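PDB 7ORX: probable benzoylformate decarboxylase from Rhodococcus jostii, which belongs to the thiamine diphosphate-dependent enzyme family and binds thiamine diphosphate together with a sodium ion. Local coordinates for residues 368-380 / 420-433. Sequence-based numbering, arbitrary orientation.
Sequences GAPDDAIYVNEST and SPDRQVIGLIGDGS. With NA (sodium ion), chain J; TPP (thiamine diphosphate), chain I.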
ATOM      1  N   GLY C 368      -9.979  47.290  15.067  1.00 85.26           N
ATOM      2  CA  GLY C 368     -10.178  46.813  16.457  1.00 83.51           C
ATOM      3  C   GLY C 368      -9.034  45.967  16.969  1.00 83.75           C
ATOM      4  O   GLY C 368      -8.848  45.927  18.147  1.00 86.66           O
ATOM      5  N   ALA C 369      -8.308  45.262  16.112  1.00 82.21           N
ATOM      6  CA  ALA C 369      -7.465  44.114  16.505  1.00 81.43           C
ATOM      7  C   ALA C 369      -6.076  44.622  16.804  1.00 82.04           C
ATOM      8  O   ALA C 369      -5.603  45.523  16.133  1.00 82.19           O
ATOM      9  CB  ALA C 369      -7.390  43.076  15.416  1.00 80.08           C
ATOM     10  N   PRO C 370      -5.354  43.993  17.754  1.00 81.74           N
ATOM     11  CA  PRO C 370      -3.969  44.380  18.026  1.00 81.16           C
ATOM     12  C   PRO C 370      -3.058  44.292  16.793  1.00 82.18           C
ATOM     13  O   PRO C 370      -3.273  43.429  15.959  1.00 83.07           O
ATOM     14  CB  PRO C 370      -3.524  43.385  19.084  1.00 80.76           C
ATOM     15  CG  PRO C 370      -4.804  42.897  19.721  1.00 81.23           C
ATOM     16  CD  PRO C 370      -5.851  42.921  18.630  1.00 81.14           C
ATOM     17  N   ASP C 371      -2.054  45.186  16.728  1.00 83.68           N
ATOM     18  CA  ASP C 371      -0.931  45.238  15.750  1.00 85.14           C
ATOM     19  C   ASP C 371      -0.447  43.812  15.385  1.00 83.21           C
ATOM     20  O   ASP C 371      -0.056  43.573  14.236  1.00 81.44           O
ATOM     21  CB  ASP C 371       0.177  46.080  16.411  1.00 91.41           C
ATOM     22  CG  ASP C 371       1.290  46.633  15.541  1.00 96.72           C
ATOM     23  OD1 ASP C 371       0.959  47.509  14.658  1.00100.83           O
ATOM     24  OD2 ASP C 371       2.498  46.241  15.798  1.00 90.46           O
ATOM     25  N   ASP C 372      -0.451  42.885  16.342  1.00 80.10           N
ATOM     26  CA  ASP C 372       0.287  41.603  16.260  1.00 79.74           C
ATOM     27  C   ASP C 372      -0.677  40.428  16.406  1.00 75.39           C
ATOM     28  O   ASP C 372      -0.225  39.336  16.782  1.00 75.91           O
ATOM     29  CB  ASP C 372       1.378  41.545  17.337  1.00 84.72           C
ATOM     30  CG  ASP C 372       0.883  41.569  18.793  1.00 90.20           C
ATOM     31  OD1 ASP C 372      -0.338  41.792  19.031  1.00 93.02           O
ATOM     32  OD2 ASP C 372       1.712  41.341  19.694  1.00 94.16           O
ATOM     33  N   ALA C 373      -1.947  40.597  16.078  1.00 72.40           N
ATOM     34  CA  ALA C 373      -2.896  39.463  16.103  1.00 70.76           C
ATOM     35  C   ALA C 373      -2.357  38.374  15.178  1.00 68.82           C
ATOM     36  O   ALA C 373      -1.641  38.717  14.250  1.00 70.47           O
ATOM     37  CB  ALA C 373      -4.264  39.899  15.692  1.00 70.17           C
ATOM     38  N   ILE C 374      -2.728  37.130  15.435  1.00 65.83           N
ATOM     39  CA  ILE C 374      -2.596  35.961  14.525  1.00 63.79           C
ATOM     40  C   ILE C 374      -3.974  35.637  13.948  1.00 62.98           C
ATOM     41  O   ILE C 374      -4.872  35.397  14.755  1.00 62.65           O
ATOM     42  CB  ILE C 374      -2.079  34.750  15.326  1.00 63.53           C
ATOM     43  CG1 ILE C 374      -0.696  35.026  15.915  1.00 63.84           C
ATOM     44  CG2 ILE C 374      -2.100  33.491  14.482  1.00 62.97           C
ATOM     45  CD1 ILE C 374      -0.178  33.952  16.787  1.00 63.38           C
ATOM     46  N   TYR C 375      -4.149  35.582  12.626  1.00 62.31           N
ATOM     47  CA  TYR C 375      -5.471  35.255  12.041  1.00 62.92           C
ATOM     48  C   TYR C 375      -5.464  33.823  11.541  1.00 62.59           C
ATOM     49  O   TYR C 375      -4.689  33.534  10.656  1.00 61.53           O
ATOM     50  CB  TYR C 375      -5.863  36.247  10.942  1.00 63.46           C
ATOM     51  CG  TYR C 375      -5.961  37.667  11.441  1.00 64.17           C
ATOM     52  CD1 TYR C 375      -7.095  38.150  12.068  1.00 65.36           C
ATOM     53  CD2 TYR C 375      -4.881  38.514  11.353  1.00 64.50           C
ATOM     54  CE1 TYR C 375      -7.160  39.458  12.540  1.00 66.39           C
ATOM     55  CE2 TYR C 375      -4.919  39.806  11.832  1.00 65.26           C
ATOM     56  CZ  TYR C 375      -6.062  40.296  12.417  1.00 66.47           C
ATOM     57  OH  TYR C 375      -6.055  41.589  12.870  1.00 67.43           O
ATOM     58  N   VAL C 376      -6.340  32.978  12.063  1.00 63.60           N
ATOM     59  CA  VAL C 376      -6.583  31.642  11.467  1.00 64.75           C
ATOM     60  C   VAL C 376      -7.861  31.728  10.632  1.00 67.03           C
ATOM     61  O   VAL C 376      -8.956  31.786  11.203  1.00 69.22           O
ATOM     62  CB  VAL C 376      -6.655  30.549  12.538  1.00 65.01           C
ATOM     63  CG1 VAL C 376      -7.017  29.197  11.965  1.00 64.89           C
ATOM     64  CG2 VAL C 376      -5.357  30.441  13.321  1.00 65.22           C
ATOM     65  N   ASN C 377      -7.700  31.732   9.314  1.00 68.90           N
ATOM     66  CA  ASN C 377      -8.732  31.948   8.275  1.00 71.38           C
ATOM     67  C   ASN C 377      -9.232  30.614   7.733  1.00 72.97           C
ATOM     68  O   ASN C 377      -8.425  29.822   7.327  1.00 74.58           O
ATOM     69  CB  ASN C 377      -8.122  32.730   7.119  1.00 72.42           C
ATOM     70  CG  ASN C 377      -9.169  33.285   6.196  1.00 76.43           C
ATOM     71  OD1 ASN C 377     -10.092  32.579   5.825  1.00 82.87           O
ATOM     72  ND2 ASN C 377      -9.070  34.557   5.864  1.00 78.00           N
ATOM     73  N   GLU C 378     -10.532  30.385   7.695  1.00 77.36           N
ATOM     74  CA  GLU C 378     -11.125  29.241   6.967  1.00 80.81           C
ATOM     75  C   GLU C 378     -12.461  29.727   6.422  1.00 80.88           C
ATOM     76  O   GLU C 378     -13.504  29.246   6.852  1.00 83.20           O
ATOM     77  CB  GLU C 378     -11.229  28.033   7.887  1.00 83.24           C
ATOM     78  CG  GLU C 378     -11.564  26.744   7.141  1.00 88.93           C
ATOM     79  CD  GLU C 378     -11.538  25.486   8.016  1.00 97.31           C
ATOM     80  OE1 GLU C 378     -10.552  24.668   7.859  1.00 98.22           O
ATOM     81  OE2 GLU C 378     -12.448  25.344   8.910  1.00 97.23           O
ATOM     82  N   SER C 379     -12.395  30.751   5.586  1.00 83.27           N
ATOM     83  CA  SER C 379     -13.554  31.498   5.022  1.00 83.45           C
ATOM     84  C   SER C 379     -13.297  31.570   3.525  1.00 83.94           C
ATOM     85  O   SER C 379     -12.493  32.449   3.097  1.00 84.26           O
ATOM     86  CB  SER C 379     -13.706  32.866   5.625  1.00 82.77           C
ATOM     87  OG  SER C 379     -14.827  33.547   5.072  1.00 87.81           O
ATOM     88  N   THR C 380     -13.875  30.629   2.788  1.00 82.77           N
ATOM     89  CA  THR C 380     -13.354  30.239   1.463  1.00 83.65           C
ATOM     90  C   THR C 380     -13.694  31.321   0.434  1.00 84.06           C
ATOM     91  O   THR C 380     -12.805  31.612  -0.386  1.00 84.16           O
ATOM     92  CB  THR C 380     -13.742  28.781   1.191  1.00 86.11           C
ATOM     93  OG1 THR C 380     -15.076  28.592   1.621  1.00 82.91           O
ATOM     94  CG2 THR C 380     -12.885  27.803   1.975  1.00 86.25           C
ATOM     95  N   SER C 420       0.342  30.506  21.945  1.00 82.52           N
ATOM     96  CA  SER C 420       0.591  31.958  21.745  1.00 85.87           C
ATOM     97  C   SER C 420       0.225  32.716  23.015  1.00 86.18           C
ATOM     98  O   SER C 420      -0.850  33.285  23.090  1.00 86.97           O
ATOM     99  CB  SER C 420      -0.108  32.482  20.521  1.00 83.29           C
ATOM    100  OG  SER C 420       0.836  32.650  19.478  1.00 85.73           O
ATOM    101  N   PRO C 421       1.154  32.813  24.000  1.00 86.10           N
ATOM    102  CA  PRO C 421       0.836  33.418  25.285  1.00 86.57           C
ATOM    103  C   PRO C 421       0.683  34.947  25.180  1.00 88.05           C
ATOM    104  O   PRO C 421      -0.121  35.438  25.901  1.00 90.13           O
ATOM    105  CB  PRO C 421       2.032  32.986  26.155  1.00 85.05           C
ATOM    106  CG  PRO C 421       3.186  32.915  25.203  1.00 83.85           C
ATOM    107  CD  PRO C 421       2.577  32.448  23.901  1.00 84.43           C
ATOM    108  N   ASP C 422       1.403  35.635  24.278  1.00 90.04           N
ATOM    109  CA  ASP C 422       1.443  37.132  24.203  1.00 92.83           C
ATOM    110  C   ASP C 422       0.723  37.688  22.955  1.00 85.51           C
ATOM    111  O   ASP C 422       0.985  38.849  22.609  1.00 85.11           O
ATOM    112  CB  ASP C 422       2.866  37.688  24.123  1.00102.98           C
ATOM    113  CG  ASP C 422       3.860  36.970  25.011  1.00118.45           C
ATOM    114  OD1 ASP C 422       3.561  36.883  26.232  1.00128.53           O
ATOM    115  OD2 ASP C 422       4.928  36.499  24.472  1.00131.49           O
ATOM    116  N   ARG C 423      -0.036  36.889  22.208  1.00 78.19           N
ATOM    117  CA  ARG C 423      -0.606  37.347  20.934  1.00 73.81           C
ATOM    118  C   ARG C 423      -2.023  36.824  20.861  1.00 71.88           C
ATOM    119  O   ARG C 423      -2.266  35.671  21.204  1.00 67.75           O
ATOM    120  CB  ARG C 423       0.202  36.867  19.733  1.00 73.10           C
ATOM    121  CG  ARG C 423       1.624  37.418  19.666  1.00 73.08           C
ATOM    122  CD  ARG C 423       2.364  36.806  18.488  1.00 72.22           C
ATOM    123  NE  ARG C 423       1.781  37.309  17.262  1.00 72.60           N
ATOM    124  CZ  ARG C 423       2.158  36.986  16.030  1.00 73.44           C
ATOM    125  NH1 ARG C 423       3.159  36.161  15.837  1.00 71.40           N
ATOM    126  NH2 ARG C 423       1.549  37.526  14.979  1.00 75.74           N
ATOM    127  N   GLN C 424      -2.933  37.695  20.437  1.00 72.80           N
ATOM    128  CA  GLN C 424      -4.354  37.325  20.302  1.00 72.29           C
ATOM    129  C   GLN C 424      -4.533  36.549  19.005  1.00 70.54           C
ATOM    130  O   GLN C 424      -4.190  37.082  17.962  1.00 69.81           O
ATOM    131  CB  GLN C 424      -5.245  38.558  20.291  1.00 73.32           C
ATOM    132  CG  GLN C 424      -6.712  38.194  20.167  1.00 74.64           C
ATOM    133  CD  GLN C 424      -7.205  37.440  21.379  1.00 74.92           C
ATOM    134  OE1 GLN C 424      -7.365  38.018  22.451  1.00 77.75           O
ATOM    135  NE2 GLN C 424      -7.485  36.156  21.197  1.00 73.33           N
ATOM    136  N   VAL C 425      -5.041  35.329  19.080  1.00 70.01           N
ATOM    137  CA  VAL C 425      -5.500  34.589  17.879  1.00 68.27           C
ATOM    138  C   VAL C 425      -6.956  34.975  17.613  1.00 67.61           C
ATOM    139  O   VAL C 425      -7.789  34.873  18.537  1.00 68.41           O
ATOM    140  CB  VAL C 425      -5.339  33.077  18.050  1.00 67.25           C
ATOM    141  CG1 VAL C 425      -5.958  32.330  16.892  1.00 66.84           C
ATOM    142  CG2 VAL C 425      -3.878  32.706  18.191  1.00 67.77           C
ATOM    143  N   ILE C 426      -7.242  35.353  16.375  1.00 65.79           N
ATOM    144  CA  ILE C 426      -8.615  35.608  15.880  1.00 66.15           C
ATOM    145  C   ILE C 426      -8.922  34.594  14.793  1.00 64.94           C
ATOM    146  O   ILE C 426      -8.247  34.608  13.787  1.00 65.46           O
ATOM    147  CB  ILE C 426      -8.714  37.057  15.380  1.00 66.75           C
ATOM    148  CG1 ILE C 426      -8.231  38.020  16.462  1.00 67.66           C
ATOM    149  CG2 ILE C 426     -10.124  37.367  14.945  1.00 67.37           C
ATOM    150  CD1 ILE C 426      -8.016  39.426  15.980  1.00 68.62           C
ATOM    151  N   GLY C 427      -9.912  33.746  15.007  1.00 65.39           N
ATOM    152  CA  GLY C 427     -10.439  32.822  13.988  1.00 66.41           C
ATOM    153  C   GLY C 427     -11.446  33.533  13.113  1.00 68.11           C
ATOM    154  O   GLY C 427     -12.319  34.242  13.675  1.00 72.53           O
ATOM    155  N   LEU C 428     -11.310  33.426  11.793  1.00 68.15           N
ATOM    156  CA  LEU C 428     -12.323  33.923  10.851  1.00 68.42           C
ATOM    157  C   LEU C 428     -12.822  32.736  10.051  1.00 67.69           C
ATOM    158  O   LEU C 428     -12.157  32.379   9.087  1.00 68.55           O
ATOM    159  CB  LEU C 428     -11.655  34.965   9.963  1.00 69.25           C
ATOM    160  CG  LEU C 428     -11.061  36.160  10.692  1.00 69.30           C
ATOM    161  CD1 LEU C 428     -10.064  36.841   9.762  1.00 69.18           C
ATOM    162  CD2 LEU C 428     -12.168  37.135  11.155  1.00 69.91           C
ATOM    163  N   ILE C 429     -13.907  32.130  10.499  1.00 67.07           N
ATOM    164  CA  ILE C 429     -14.396  30.810  10.025  1.00 67.26           C
ATOM    165  C   ILE C 429     -15.700  31.085   9.307  1.00 68.83           C
ATOM    166  O   ILE C 429     -16.478  31.847   9.839  1.00 69.11           O
ATOM    167  CB  ILE C 429     -14.620  29.885  11.236  1.00 67.25           C
ATOM    168  CG1 ILE C 429     -13.461  29.937  12.239  1.00 66.31           C
ATOM    169  CG2 ILE C 429     -14.940  28.462  10.814  1.00 67.30           C
ATOM    170  CD1 ILE C 429     -12.099  29.775  11.635  1.00 65.83           C
ATOM    171  N   GLY C 430     -15.942  30.465   8.163  1.00 70.38           N
ATOM    172  CA  GLY C 430     -17.287  30.488   7.570  1.00 71.50           C
ATOM    173  C   GLY C 430     -18.266  29.632   8.352  1.00 72.71           C
ATOM    174  O   GLY C 430     -17.818  28.754   9.090  1.00 72.37           O
ATOM    175  N   ASP C 431     -19.567  29.821   8.130  1.00 74.25           N
ATOM    176  CA  ASP C 431     -20.639  28.987   8.736  1.00 75.66           C
ATOM    177  C   ASP C 431     -20.554  27.533   8.251  1.00 75.79           C
ATOM    178  O   ASP C 431     -20.940  26.617   9.006  1.00 77.48           O
ATOM    179  CB  ASP C 431     -22.021  29.615   8.500  1.00 78.62           C
ATOM    180  CG  ASP C 431     -22.515  29.750   7.057  1.00 78.69           C
ATOM    181  OD1 ASP C 431     -21.657  30.013   6.115  1.00 76.92           O
ATOM    182  OD2 ASP C 431     -23.758  29.606   6.891  1.00 77.63           O
ATOM    183  N   GLY C 432     -20.100  27.308   7.031  1.00 76.20           N
ATOM    184  CA  GLY C 432     -19.857  25.945   6.527  1.00 76.83           C
ATOM    185  C   GLY C 432     -18.699  25.286   7.260  1.00 74.73           C
ATOM    186  O   GLY C 432     -18.928  24.239   7.851  1.00 73.89           O
ATOM    187  N   SER C 433     -17.514  25.897   7.197  1.00 73.29           N
ATOM    188  CA  SER C 433     -16.234  25.410   7.786  1.00 74.01           C
ATOM    189  C   SER C 433     -16.375  25.114   9.276  1.00 74.26           C
ATOM    190  O   SER C 433     -15.733  24.168   9.750  1.00 73.83           O
ATOM    191  CB  SER C 433     -15.163  26.414   7.608  1.00 73.33           C
ATOM    192  OG  SER C 433     -14.990  26.677   6.224  1.00 74.86           O
TER
HETATM  193 NA    NA J 602     -20.916  30.465   4.152  1.00 66.13          NA
HETATM  194  N1' TPP I 601     -15.329  19.074   2.648  1.00 77.55           N
HETATM  195  C2' TPP I 601     -14.119  19.329   3.160  1.00 80.67           C
HETATM  196  CM2 TPP I 601     -13.651  18.499   4.310  1.00 81.97           C
HETATM  197  N3' TPP I 601     -13.288  20.269   2.710  1.00 78.00           N
HETATM  198  C4' TPP I 601     -13.694  21.006   1.663  1.00 78.49           C
HETATM  199  N4' TPP I 601     -12.834  21.938   1.229  1.00 78.57           N
HETATM  200  C5' TPP I 601     -14.962  20.824   1.062  1.00 77.74           C
HETATM  201  C6' TPP I 601     -15.731  19.814   1.607  1.00 72.67           C
HETATM  202  C7' TPP I 601     -15.459  21.661  -0.107  1.00 83.19           C
HETATM  203  N3  TPP I 601     -15.723  23.078   0.242  1.00 83.33           N
HETATM  204  C2  TPP I 601     -14.943  24.072  -0.193  1.00 87.60           C
HETATM  205  S1  TPP I 601     -15.505  25.624   0.273  1.00 84.99           S
HETATM  206  C5  TPP I 601     -16.848  24.869   1.077  1.00 91.47           C
HETATM  207  C4  TPP I 601     -16.782  23.513   1.042  1.00 88.71           C
HETATM  208  CM4 TPP I 601     -17.733  22.570   1.719  1.00 85.90           C
HETATM  209  C6  TPP I 601     -17.951  25.702   1.670  1.00 86.98           C
HETATM  210  C7  TPP I 601     -17.654  26.195   3.056  1.00 89.35           C
HETATM  211  O7  TPP I 601     -17.804  27.627   3.024  1.00 84.16           O
HETATM  212  PA  TPP I 601     -17.996  28.472   4.365  1.00 78.77           P
HETATM  213  O1A TPP I 601     -17.177  28.096   5.556  1.00 84.94           O
HETATM  214  O2A TPP I 601     -19.473  28.477   4.570  1.00109.98           O
HETATM  215  O3A TPP I 601     -17.456  29.859   3.767  1.00 76.23           O
HETATM  216  PB  TPP I 601     -18.005  30.713   2.493  1.00 83.26           P
HETATM  217  O1B TPP I 601     -17.165  31.975   2.383  1.00 70.48           O
HETATM  218  O2B TPP I 601     -17.902  29.822   1.273  1.00 64.48           O
HETATM  219  O3B TPP I 601     -19.443  31.012   2.857  1.00 90.75           O
HETATM  220  O   HOH W   1     -12.930  24.733  11.230  1.00 77.22           O
HETATM  221  O   HOH W   2     -19.704  32.092   5.371  1.00 69.51           O
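Ile426 CD1 packs 3.5 Å from Tyr375 CE1, the two side chains running side by side, and the same methyl also meets the CB atoms of Ala369 and Ala373. Leu428 CD1 reaches CD1 of the same ring obliquely. Strands 374-378 and 425-430 are parallel neighbours in the six-stranded sheet of the C-terminal thiamine diphosphate-binding domain but not in sequence: the chain first visits edge strand 398-399, then returns through helix 409-418 to strand 425-430. That helix covers the other face, where Val425 CG2 lies 4.0 Å from Ile374 CB and CG1 touches Val376 CG2. Six backbone hydrogen bonds join the strands, the first from Ile374 N to Gln424 O and the last from Gly430 N to Glu378 O. At the N-terminal ends, Arg423, bent at chi3 (69°), turns its guanidinium back so that NE (2.9 Å) and NH2 (3.1 Å) both grip Asp372 O, which lies in the guanidinium plane; Ile374 CG1 sits over one face. At the C-terminal ends, Glu378 extends past Ser433, its OE1 taking the backbone N-H of Phe408. After Gly430 the chain meets the diphosphate through the family's GDG motif, Gly430-Asp431-Gly432: Asp431 OD1, Asn458, Thr460 and two diphosphate oxygens bind the sodium ion, while Gly432 N donates to O2A of thiamine diphosphate. Beside it, Ser433 N donates to O1A at 2.8 Å, with an N-H...O angle of 166°.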